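Local coordinates for protein CRISPR-associated endonuclease Cas2 2 (Thermus thermophilus, PDB 1ZPW) that belongs to the Cas2 family of metal-dependent CRISPR endoribonucleases and serves the adaptive immune system that protects the bacterium against viruses and plasmids, at residues R4-Y10 against S35-L41; L24-Y28 against D48-A53. The contacts are given in a common frame with arbitrary orientation. Residues are numbered along the deposited sequence.

Interaction 1. Residues R4-Y10 against S35-L41; sequences RLYAVAY and SVFECYL
Leu-5 lays its CD1 over the ring face of Tyr-40, a CH-pi contact 4.2 Å from CD1 to the ring centroid, with Leu-5 CB 3.8 Å from Tyr-40 CE1. The two residues form a non-hydrogen-bonded pair between extended antiparallel strands, whose axes approach to 4.7 Å at 147°. Ala-7 faces Glu-38 and Ala-9 faces Val-36 in the same way and on the same face. The hydrogen-bonded pairs are Arg-4 with Leu-41 (Arg-4 N to Leu-41 O and Leu-41 N to Arg-4 O, both 2.9 Å), Tyr-6 with Cys-39 (Tyr-6 N to Cys-39 O 2.8 Å, Cys-39 N to Tyr-6 O 3.0 Å) and Val-8 with Phe-37 (Val-8 N to Phe-37 O 2.8 Å, Phe-37 N to Val-8 O 2.9 Å). Their side chains share the helix-covered face, where Tyr-6 (m) puts CD1 3.7 Å from Leu-41 CD1. A last bond, Tyr-10 N to Ser-35 O at 3.0 Å, closes the register. The p rotamer of Tyr-10 turns its ring back over Ser-35 CA, 4.1 Å from the centroid, and brings CE1 to 3.8 Å from Phe-37 CD1; its OH is hydrogen-bonded to Arg-31. With 63-68 flanking 4-11 and 29-33 flanking 36-41, these are the inner strands of the ferredoxin-like Cas2 sheet, the predicted metal ligand Asp-11 directly following Tyr-10.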
loop_
_atom_site.group_PDB
_atom_site.type_symbol
_atom_site.label_atom_id
_atom_site.label_comp_id
_atom_site.label_asym_id
_atom_site.label_seq_id
_atom_site.Cartn_x
_atom_site.Cartn_y
_atom_site.Cartn_z
ATOM N N ARG A 4 -8.019 -10.469 -1.844
ATOM C CA ARG A 4 -6.749 -11.117 -1.668
ATOM C C ARG A 4 -5.896 -10.117 -0.939
ATOM O O ARG A 4 -6.192 -8.924 -0.954
ATOM C CB ARG A 4 -6.101 -11.366 -3.015
ATOM C CG ARG A 4 -6.736 -12.378 -3.921
ATOM C CD ARG A 4 -6.103 -12.345 -5.318
ATOM N NE ARG A 4 -4.898 -13.173 -5.429
ATOM C CZ ARG A 4 -3.728 -12.920 -4.849
ATOM N NH1 ARG A 4 -3.571 -11.853 -4.071
ATOM N NH2 ARG A 4 -2.708 -13.748 -5.034
ATOM N N LEU A 5 -4.829 -10.610 -0.315
ATOM C CA LEU A 5 -3.838 -9.739 0.330
ATOM C C LEU A 5 -2.897 -9.113 -0.701
ATOM O O LEU A 5 -2.394 -9.796 -1.601
ATOM C CB LEU A 5 -3.006 -10.527 1.356
ATOM C CG LEU A 5 -1.837 -9.805 2.047
ATOM C CD1 LEU A 5 -2.391 -8.670 2.908
ATOM C CD2 LEU A 5 -1.031 -10.779 2.909
ATOM N N TYR A 6 -2.683 -7.809 -0.565
ATOM C CA TYR A 6 -1.674 -7.107 -1.373
ATOM C C TYR A 6 -0.718 -6.391 -0.458
ATOM O O TYR A 6 -1.116 -5.817 0.558
ATOM C CB TYR A 6 -2.315 -6.071 -2.310
ATOM C CG TYR A 6 -3.157 -6.656 -3.418
ATOM C CD1 TYR A 6 -4.460 -7.126 -3.160
ATOM C CD2 TYR A 6 -2.665 -6.707 -4.727
ATOM C CE1 TYR A 6 -5.225 -7.678 -4.196
ATOM C CE2 TYR A 6 -3.441 -7.243 -5.764
ATOM C CZ TYR A 6 -4.718 -7.702 -5.475
ATOM O OH TYR A 6 -5.479 -8.238 -6.495
ATOM N N ALA A 7 0.567 -6.409 -0.817
ATOM C CA ALA A 7 1.544 -5.539 -0.161
ATOM C C ALA A 7 1.660 -4.298 -1.031
ATOM O O ALA A 7 1.854 -4.388 -2.250
ATOM C CB ALA A 7 2.906 -6.219 -0.045
ATOM N N VAL A 8 1.522 -3.139 -0.407
ATOM C CA VAL A 8 1.547 -1.880 -1.165
ATOM C C VAL A 8 2.737 -1.090 -0.650
ATOM O O VAL A 8 2.715 -0.647 0.493
ATOM C CB VAL A 8 0.248 -1.070 -1.000
ATOM C CG1 VAL A 8 0.341 0.216 -1.832
ATOM C CG2 VAL A 8 -0.940 -1.876 -1.473
ATOM N N ALA A 9 3.762 -0.925 -1.500
ATOM C CA ALA A 9 5.011 -0.312 -1.086
ATOM C C ALA A 9 5.211 0.972 -1.856
ATOM O O ALA A 9 4.990 1.021 -3.071
ATOM C CB ALA A 9 6.181 -1.259 -1.345
ATOM N N TYR A 10 5.632 2.016 -1.155
ATOM C CA TYR A 10 5.749 3.322 -1.801
ATOM C C TYR A 10 7.039 4.022 -1.479
ATOM O O TYR A 10 7.648 3.815 -0.419
ATOM C CB TYR A 10 4.561 4.217 -1.484
ATOM C CG TYR A 10 4.254 4.378 -0.020
ATOM C CD1 TYR A 10 3.367 3.509 0.618
ATOM C CD2 TYR A 10 4.866 5.391 0.737
ATOM C CE1 TYR A 10 3.057 3.649 1.961
ATOM C CE2 TYR A 10 4.558 5.539 2.094
ATOM C CZ TYR A 10 3.664 4.678 2.685
ATOM O OH TYR A 10 3.402 4.819 4.026
ATOM N N SER A 35 7.177 2.261 4.875
ATOM C CA SER A 35 6.814 2.488 3.471
ATOM C C SER A 35 5.944 1.380 2.928
ATOM O O SER A 35 5.883 1.226 1.707
ATOM C CB SER A 35 8.094 2.547 2.619
ATOM O OG SER A 35 9.013 3.472 3.193
ATOM N N VAL A 36 5.285 0.597 3.793
ATOM C CA VAL A 36 4.470 -0.517 3.310
ATOM C C VAL A 36 3.157 -0.665 4.063
ATOM O O VAL A 36 3.164 -0.641 5.292
ATOM C CB VAL A 36 5.215 -1.892 3.435
ATOM C CG1 VAL A 36 4.370 -3.023 2.803
ATOM C CG2 VAL A 36 6.581 -1.813 2.772
ATOM N N PHE A 37 2.059 -0.819 3.308
ATOM C CA PHE A 37 0.765 -1.203 3.852
ATOM C C PHE A 37 0.365 -2.566 3.373
ATOM O O PHE A 37 0.737 -2.966 2.265
ATOM C CB PHE A 37 -0.339 -0.202 3.427
ATOM C CG PHE A 37 -0.426 1.027 4.305
ATOM C CD1 PHE A 37 0.624 1.954 4.341
ATOM C CD2 PHE A 37 -1.596 1.308 5.035
ATOM C CE1 PHE A 37 0.568 3.092 5.146
ATOM C CE2 PHE A 37 -1.664 2.454 5.864
ATOM C CZ PHE A 37 -0.574 3.358 5.908
ATOM N N GLU A 38 -0.446 -3.261 4.182
ATOM C CA GLU A 38 -1.074 -4.493 3.731
ATOM C C GLU A 38 -2.545 -4.248 3.571
ATOM O O GLU A 38 -3.190 -3.806 4.522
ATOM C CB GLU A 38 -0.846 -5.614 4.743
ATOM C CG GLU A 38 0.541 -6.227 4.564
ATOM C CD GLU A 38 0.882 -7.291 5.596
ATOM O OE1 GLU A 38 0.001 -7.712 6.391
ATOM O OE2 GLU A 38 2.048 -7.731 5.615
ATOM N N CYS A 39 -3.069 -4.573 2.394
ATOM C CA CYS A 39 -4.450 -4.236 2.026
ATOM C C CYS A 39 -5.147 -5.451 1.451
ATOM O O CYS A 39 -4.639 -6.128 0.568
ATOM C CB CYS A 39 -4.464 -3.121 0.952
ATOM S SG CYS A 39 -3.723 -1.563 1.483
ATOM N N TYR A 40 -6.369 -5.701 1.906
ATOM C CA TYR A 40 -7.178 -6.740 1.287
ATOM C C TYR A 40 -8.046 -6.112 0.231
ATOM O O TYR A 40 -8.828 -5.214 0.539
ATOM C CB TYR A 40 -8.051 -7.456 2.342
ATOM C CG TYR A 40 -7.230 -8.466 3.084
ATOM C CD1 TYR A 40 -7.046 -9.743 2.557
ATOM C CD2 TYR A 40 -6.601 -8.126 4.248
ATOM C CE1 TYR A 40 -6.269 -10.679 3.206
ATOM C CE2 TYR A 40 -5.791 -9.050 4.907
ATOM C CZ TYR A 40 -5.647 -10.317 4.372
ATOM O OH TYR A 40 -4.855 -11.247 5.017
ATOM N N LEU A 41 -7.875 -6.537 -1.013
ATOM C CA LEU A 41 -8.541 -5.879 -2.148
ATOM C C LEU A 41 -9.128 -6.910 -3.066
ATOM O O LEU A 41 -8.564 -8.016 -3.256
ATOM C CB LEU A 41 -7.547 -5.033 -2.975
ATOM C CG LEU A 41 -6.716 -3.997 -2.197
ATOM C CD1 LEU A 41 -5.483 -3.567 -3.029
ATOM C CD2 LEU A 41 -7.531 -2.838 -1.712
#

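Interaction 2. Residues L24-Y28 against D48-A53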
loop_
_atom_site.group_PDB
_atom_site.type_symbol
_atom_site.label_atom_id
_atom_site.label_comp_id
_atom_site.label_asym_id
_atom_site.label_seq_id
_atom_site.Cartn_x
_atom_site.Cartn_y
_atom_site.Cartn_z
ATOM N N LEU A 24 -4.690 7.855 2.560
ATOM C CA LEU A 24 -5.506 7.093 1.607
ATOM C C LEU A 24 -5.431 5.587 1.869
ATOM O O LEU A 24 -6.454 4.896 1.936
ATOM C CB LEU A 24 -5.100 7.451 0.181
ATOM C CG LEU A 24 -5.719 6.555 -0.891
ATOM C CD1 LEU A 24 -7.214 6.834 -0.913
ATOM C CD2 LEU A 24 -5.077 6.786 -2.259
ATOM N N LEU A 25 -4.205 5.080 2.057
ATOM C CA LEU A 25 -4.024 3.649 2.248
ATOM C C LEU A 25 -4.736 3.100 3.501
ATOM O O LEU A 25 -5.176 1.961 3.498
ATOM C CB LEU A 25 -2.527 3.286 2.257
ATOM C CG LEU A 25 -1.876 3.504 0.874
ATOM C CD1 LEU A 25 -0.395 3.087 0.932
ATOM C CD2 LEU A 25 -2.562 2.702 -0.259
ATOM N N LYS A 26 -4.881 3.938 4.521
ATOM C CA LYS A 26 -5.643 3.579 5.720
ATOM C C LYS A 26 -7.083 3.170 5.422
ATOM O O LYS A 26 -7.673 2.381 6.160
ATOM C CB LYS A 26 -5.600 4.740 6.716
ATOM C CG LYS A 26 -4.227 4.956 7.275
ATOM C CD LYS A 26 -3.975 4.134 8.523
ATOM C CE LYS A 26 -2.561 4.423 9.031
ATOM N NZ LYS A 26 -2.264 3.872 10.358
ATOM N N SER A 27 -7.655 3.692 4.334
ATOM C CA SER A 27 -9.026 3.335 3.977
ATOM C C SER A 27 -9.126 1.923 3.380
ATOM O O SER A 27 -10.226 1.341 3.252
ATOM C CB SER A 27 -9.703 4.466 3.150
ATOM O OG SER A 27 -9.181 4.486 1.851
ATOM N N TYR A 28 -7.970 1.318 3.057
ATOM C CA TYR A 28 -7.936 -0.010 2.463
ATOM C C TYR A 28 -7.192 -1.050 3.274
ATOM O O TYR A 28 -7.243 -2.231 2.948
ATOM C CB TYR A 28 -7.254 0.008 1.089
ATOM C CG TYR A 28 -7.893 0.946 0.117
ATOM C CD1 TYR A 28 -8.969 0.553 -0.655
ATOM C CD2 TYR A 28 -7.424 2.262 -0.002
ATOM C CE1 TYR A 28 -9.563 1.464 -1.553
ATOM C CE2 TYR A 28 -7.988 3.142 -0.868
ATOM C CZ TYR A 28 -9.047 2.745 -1.646
ATOM O OH TYR A 28 -9.579 3.657 -2.521
ATOM N N ASP A 48 -10.081 1.223 -7.415
ATOM C CA ASP A 48 -10.391 2.422 -6.655
ATOM C C ASP A 48 -9.134 2.997 -6.001
ATOM O O ASP A 48 -8.891 4.224 -6.035
ATOM C CB ASP A 48 -11.421 2.106 -5.574
ATOM C CG ASP A 48 -11.919 3.353 -4.850
ATOM O OD1 ASP A 48 -11.783 3.430 -3.609
ATOM O OD2 ASP A 48 -12.477 4.303 -5.452
ATOM N N LEU A 49 -8.345 2.099 -5.407
ATOM C CA LEU A 49 -7.057 2.497 -4.829
ATOM C C LEU A 49 -6.163 3.155 -5.892
ATOM O O LEU A 49 -5.610 4.232 -5.643
ATOM C CB LEU A 49 -6.367 1.287 -4.170
ATOM C CG LEU A 49 -5.055 1.506 -3.390
ATOM C CD1 LEU A 49 -4.782 0.293 -2.488
ATOM C CD2 LEU A 49 -3.881 1.735 -4.286
ATOM N N ARG A 50 -6.014 2.519 -7.055
ATOM C CA ARG A 50 -5.183 3.122 -8.108
ATOM C C ARG A 50 -5.687 4.471 -8.548
ATOM O O ARG A 50 -4.903 5.430 -8.677
ATOM C CB ARG A 50 -5.077 2.232 -9.326
ATOM C CG ARG A 50 -4.338 0.938 -9.109
ATOM C CD ARG A 50 -3.873 0.361 -10.438
ATOM N NE ARG A 50 -5.044 0.354 -11.317
ATOM C CZ ARG A 50 -5.823 -0.704 -11.536
ATOM N NH1 ARG A 50 -6.912 -0.562 -12.297
ATOM N NH2 ARG A 50 -5.521 -1.907 -11.044
ATOM N N ARG A 51 -7.000 4.563 -8.769
ATOM C CA ARG A 51 -7.607 5.798 -9.214
ATOM C C ARG A 51 -7.341 6.937 -8.236
ATOM O O ARG A 51 -6.974 8.046 -8.654
ATOM C CB ARG A 51 -9.110 5.575 -9.413
ATOM C CG ARG A 51 -10.004 6.798 -9.493
ATOM C CD ARG A 51 -11.537 6.507 -9.293
ATOM N NE ARG A 51 -12.015 5.233 -9.850
ATOM C CZ ARG A 51 -12.114 4.958 -11.162
ATOM N NH1 ARG A 51 -12.551 3.774 -11.586
ATOM N NH2 ARG A 51 -11.756 5.875 -12.052
ATOM N N ARG A 52 -7.472 6.650 -6.942
ATOM C CA ARG A 52 -7.293 7.673 -5.916
ATOM C C ARG A 52 -5.814 7.965 -5.708
ATOM O O ARG A 52 -5.460 9.118 -5.464
ATOM C CB ARG A 52 -7.999 7.231 -4.626
ATOM C CG ARG A 52 -9.533 7.155 -4.833
ATOM C CD ARG A 52 -10.351 6.735 -3.655
ATOM N NE ARG A 52 -10.356 7.735 -2.592
ATOM C CZ ARG A 52 -10.742 7.466 -1.342
ATOM N NH1 ARG A 52 -11.149 6.237 -1.012
ATOM N NH2 ARG A 52 -10.715 8.416 -0.421
ATOM N N ALA A 53 -4.967 6.941 -5.795
ATOM C CA ALA A 53 -3.520 7.154 -5.617
ATOM C C ALA A 53 -2.994 8.033 -6.754
ATOM O O ALA A 53 -2.219 8.948 -6.542
ATOM C CB ALA A 53 -2.769 5.824 -5.567
#
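Tyr-28, near the C-terminal end of helix 15-26, loses the most surface here (82 Å²). One face of its ring rests on Leu-49 CB, 4.0 Å from the ring centroid and 13° off the normal, a CH-pi contact, while its hydroxyl donates a very short hydrogen bond, Tyr-28 OH to Asp-48 OD1 at 2.5 Å. Tyr-28 OH in turn accepts a weak bond from Arg-52 NH1 (3.4 Å), and Arg-52 NH1 also makes a long salt bridge, 3.9 Å, to Asp-48 OD1 one helical turn back. A polar cluster thus borders the apolar seam. Leu-24 (75 Å² covered) packs against Ala-53 and Arg-52: Leu-24 CD2 lies 3.5 Å from Ala-53 N and 4.1 Å from Ala-53 CB, and CD1 lies over the guanidinium face of Arg-52, 3.6 Å from CZ. The two helices concerned, 15-26 and 43-56, are those that cover one face of the four-stranded sheet in the ferredoxin-like Cas2 fold. Leu-49 (71 Å²) meets Leu-25 on the side toward the sheet, Leu-25 CD2 to Leu-49 CD1 4.0 Å, and both reach the sheet, Leu-25 on Phe-37 and Val-8, Leu-49 on Ile-66. Ser-27 OG donates a hydrogen bond to Leu-24 O (2.8 Å).

In the fold
The centres of the two interactions lie about 10 Å apart, and their segments alternate along the chain: 4-10, 24-28, 35-41, 48-53. Each strand of interaction 1 is followed by one of the helices of interaction 2, so two strand-helix units meet, with the strands side by side in the sheet and the helices side by side upon it. Direct packing joins the layers: Phe-37 CD2 is 3.5 Å from Leu-25 CB, Tyr-10 CE1 is 3.6 Å from Leu-25 CD1, and Cys-39 CB is 3.5 Å from Tyr-28 O. Both contribute to the core between the helices and the sheet; strand 4-11, part of interaction 1, ends at Asp-11, the predicted catalytic metal ligand.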